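Long-range contact in GDSL-like protein (PDB 6HFZ), which is a two-domain esterase of the GDSL (SGNH hydrolase) family that removes acetyl groups from acetylated mannans: residues Q85-A93 with T234-Q242. Residues are numbered along the deposited sequence; the frame is centred on the assembly and turned at random.
Sequences QFGVARAEA and TYEKSIRHQ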
# COMPACT_ATOMS: atom_id res chain seq x y z
N GLN A 85 -4.04 0.84 -4.12
CA GLN A 85 -5.41 0.26 -4.34
C GLN A 85 -5.74 -0.72 -3.19
O GLN A 85 -6.84 -0.67 -2.64
CB GLN A 85 -5.52 -0.35 -5.74
CG GLN A 85 -6.91 -0.86 -6.10
CD GLN A 85 -6.96 -1.24 -7.56
OE1 GLN A 85 -5.94 -1.22 -8.26
NE2 GLN A 85 -8.13 -1.62 -8.05
N PHE A 86 -4.78 -1.56 -2.79
CA PHE A 86 -5.02 -2.39 -1.59
C PHE A 86 -5.02 -1.50 -0.34
O PHE A 86 -5.85 -1.66 0.56
CB PHE A 86 -4.03 -3.53 -1.53
CG PHE A 86 -4.21 -4.49 -0.38
CD1 PHE A 86 -5.47 -4.77 0.15
CD2 PHE A 86 -3.13 -5.18 0.12
CE1 PHE A 86 -5.62 -5.68 1.19
CE2 PHE A 86 -3.29 -6.10 1.14
CZ PHE A 86 -4.54 -6.35 1.67
N GLY A 87 -4.11 -0.50 -0.31
CA GLY A 87 -4.03 0.42 0.85
C GLY A 87 -5.35 1.06 1.26
O GLY A 87 -5.68 1.12 2.46
N VAL A 88 -6.08 1.61 0.30
CA VAL A 88 -7.36 2.28 0.63
C VAL A 88 -8.39 1.27 1.17
O VAL A 88 -9.15 1.62 2.11
CB VAL A 88 -7.91 3.15 -0.53
CG1 VAL A 88 -8.24 2.28 -1.71
CG2 VAL A 88 -9.09 4.02 -0.11
N ALA A 89 -8.40 0.04 0.68
CA ALA A 89 -9.35 -1.02 1.13
C ALA A 89 -8.98 -1.59 2.50
O ALA A 89 -9.87 -2.10 3.11
CB ALA A 89 -9.37 -2.15 0.14
N ARG A 90 -7.70 -1.59 2.88
CA ARG A 90 -7.23 -2.15 4.15
C ARG A 90 -6.96 -1.05 5.20
O ARG A 90 -6.60 -1.36 6.34
CB ARG A 90 -6.01 -3.05 3.95
CG ARG A 90 -4.70 -2.33 3.69
CD ARG A 90 -3.68 -3.25 3.11
NE ARG A 90 -2.40 -2.59 2.83
CZ ARG A 90 -1.43 -2.34 3.69
NH1 ARG A 90 -1.60 -2.62 4.98
NH2 ARG A 90 -0.27 -1.85 3.24
N ALA A 91 -7.14 0.22 4.83
CA ALA A 91 -6.66 1.32 5.68
C ALA A 91 -7.38 1.28 7.04
O ALA A 91 -6.74 1.44 8.07
CB ALA A 91 -6.83 2.66 4.99
N GLU A 92 -8.70 1.04 7.04
CA GLU A 92 -9.48 1.02 8.31
C GLU A 92 -8.93 -0.05 9.27
O GLU A 92 -8.61 0.25 10.44
CB GLU A 92 -10.96 0.75 8.00
CG GLU A 92 -11.74 2.00 7.68
CD GLU A 92 -11.78 3.06 8.78
OE1 GLU A 92 -12.04 4.24 8.43
OE2 GLU A 92 -11.55 2.73 9.98
N ALA A 93 -8.83 -1.29 8.80
CA ALA A 93 -8.39 -2.39 9.65
C ALA A 93 -6.91 -2.27 10.07
O ALA A 93 -6.57 -2.50 11.21
CB ALA A 93 -8.60 -3.72 8.97
N THR A 234 -13.21 7.45 -7.24
CA THR A 234 -14.17 6.35 -7.07
C THR A 234 -13.64 5.20 -6.21
O THR A 234 -14.26 4.13 -6.19
CB THR A 234 -14.69 5.89 -8.44
OG1 THR A 234 -13.68 5.26 -9.22
CG2 THR A 234 -15.27 7.03 -9.26
N TYR A 235 -12.48 5.37 -5.54
CA TYR A 235 -11.91 4.29 -4.69
C TYR A 235 -11.92 4.68 -3.20
O TYR A 235 -11.59 3.84 -2.37
CB TYR A 235 -10.51 3.87 -5.14
CG TYR A 235 -10.51 3.10 -6.44
CD1 TYR A 235 -10.41 3.76 -7.64
CD2 TYR A 235 -10.64 1.71 -6.48
CE1 TYR A 235 -10.41 3.08 -8.84
CE2 TYR A 235 -10.61 1.01 -7.67
CZ TYR A 235 -10.50 1.70 -8.86
OH TYR A 235 -10.52 1.06 -10.06
N GLU A 236 -12.37 5.89 -2.85
CA GLU A 236 -12.34 6.32 -1.46
C GLU A 236 -13.15 5.39 -0.55
O GLU A 236 -12.73 5.12 0.59
CB GLU A 236 -12.78 7.77 -1.27
CG GLU A 236 -12.38 8.34 0.10
CD GLU A 236 -12.76 9.78 0.41
OE1 GLU A 236 -12.72 10.15 1.62
OE2 GLU A 236 -13.10 10.52 -0.53
N LYS A 237 -14.30 4.94 -1.02
CA LYS A 237 -15.00 3.86 -0.36
C LYS A 237 -14.60 2.56 -1.07
O LYS A 237 -14.95 2.37 -2.23
CB LYS A 237 -16.52 4.10 -0.37
CG LYS A 237 -17.26 3.00 0.35
CD LYS A 237 -18.74 3.22 0.65
CE LYS A 237 -19.28 2.05 1.45
NZ LYS A 237 -20.71 1.78 1.13
N SER A 238 -13.83 1.72 -0.40
CA SER A 238 -13.33 0.47 -0.96
C SER A 238 -13.55 -0.62 0.08
O SER A 238 -12.97 -0.56 1.15
CB SER A 238 -11.85 0.55 -1.34
OG SER A 238 -11.62 1.31 -2.52
N ILE A 239 -14.45 -1.57 -0.22
CA ILE A 239 -14.90 -2.54 0.77
C ILE A 239 -14.43 -3.93 0.37
O ILE A 239 -14.79 -4.40 -0.67
CB ILE A 239 -16.42 -2.44 0.91
CG1 ILE A 239 -16.84 -1.10 1.54
CG2 ILE A 239 -16.97 -3.63 1.69
CD1 ILE A 239 -16.31 -0.88 2.92
N ARG A 240 -13.60 -4.59 1.18
CA ARG A 240 -13.26 -5.97 0.86
C ARG A 240 -14.40 -6.91 1.27
O ARG A 240 -14.96 -6.77 2.36
CB ARG A 240 -12.05 -6.46 1.64
CG ARG A 240 -10.71 -6.02 1.10
CD ARG A 240 -9.59 -6.47 2.03
NE ARG A 240 -9.63 -5.86 3.36
CZ ARG A 240 -8.69 -6.07 4.28
NH1 ARG A 240 -7.66 -6.83 4.00
NH2 ARG A 240 -8.79 -5.48 5.46
N HIS A 241 -14.70 -7.86 0.40
CA HIS A 241 -15.64 -8.97 0.65
C HIS A 241 -14.78 -10.21 0.88
O HIS A 241 -14.08 -10.68 -0.05
CB HIS A 241 -16.64 -9.12 -0.50
CG HIS A 241 -17.51 -7.93 -0.68
ND1 HIS A 241 -18.82 -7.89 -0.19
CD2 HIS A 241 -17.27 -6.72 -1.22
CE1 HIS A 241 -19.34 -6.72 -0.46
NE2 HIS A 241 -18.42 -5.98 -1.07
N GLN A 242 -14.79 -10.70 2.11
CA GLN A 242 -14.00 -11.86 2.51
C GLN A 242 -14.94 -12.88 3.16
O GLN A 242 -16.15 -12.77 3.03
CB GLN A 242 -12.84 -11.41 3.39
CG GLN A 242 -11.84 -10.55 2.61
CD GLN A 242 -10.56 -10.24 3.33
OE1 GLN A 242 -10.52 -9.42 4.25
NE2 GLN A 242 -9.48 -10.88 2.90
O HOH W 1 -9.55 -0.51 -3.61
O HOH W 2 -12.31 -3.38 3.34
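A89 of the helix and S238 of the strand mark the crossing, their CA atoms 4.7 Å apart; helix 85-93 and strand 237-241 run nearly at right angles (77°), their axes 7.1 Å apart at closest approach. Direct polar bonds between the segments are absent, and two waters bridge them instead: one donates to Q85 O and S238 OG, while the other, 2.8 Å from both A89 O and R240 N, donates to the former and accepts from the latter. The small A89 lets the strand come close, its CB 4.0 Å from S238 CB. V88 sets CG2 against the backbone, 3.4 Å from Y235 O; S238 OG donates to Y235 O at 2.5 Å. R240 bends at chi3 (-64°), carrying its guanidinium along the helix toward A93: R90 CB lies over one face and Q242 OE1 over the other, A93 CB sits at the edge, and R240 NH1 reaches the rim of the F86 ring, 3.7 Å from F86 CE1. Cut back to an alanine, this position would probably lose the group between R90 and Q242, opening a gap beside A93. Q85 NE2 comes to 3.6 Å from Y235 CE2, amide and ring planes 74° apart; Q85 OE1 is hydrogen-bonded to H116 and NE2 to T334. Strand 237-241 pairs antiparallel with 361-370, Y235 OH bonds E337, and helix 84-96 of the hydrolase domain packs against the β-sheet domain, Q85 and F86 meeting strands 288-295 and 329-336.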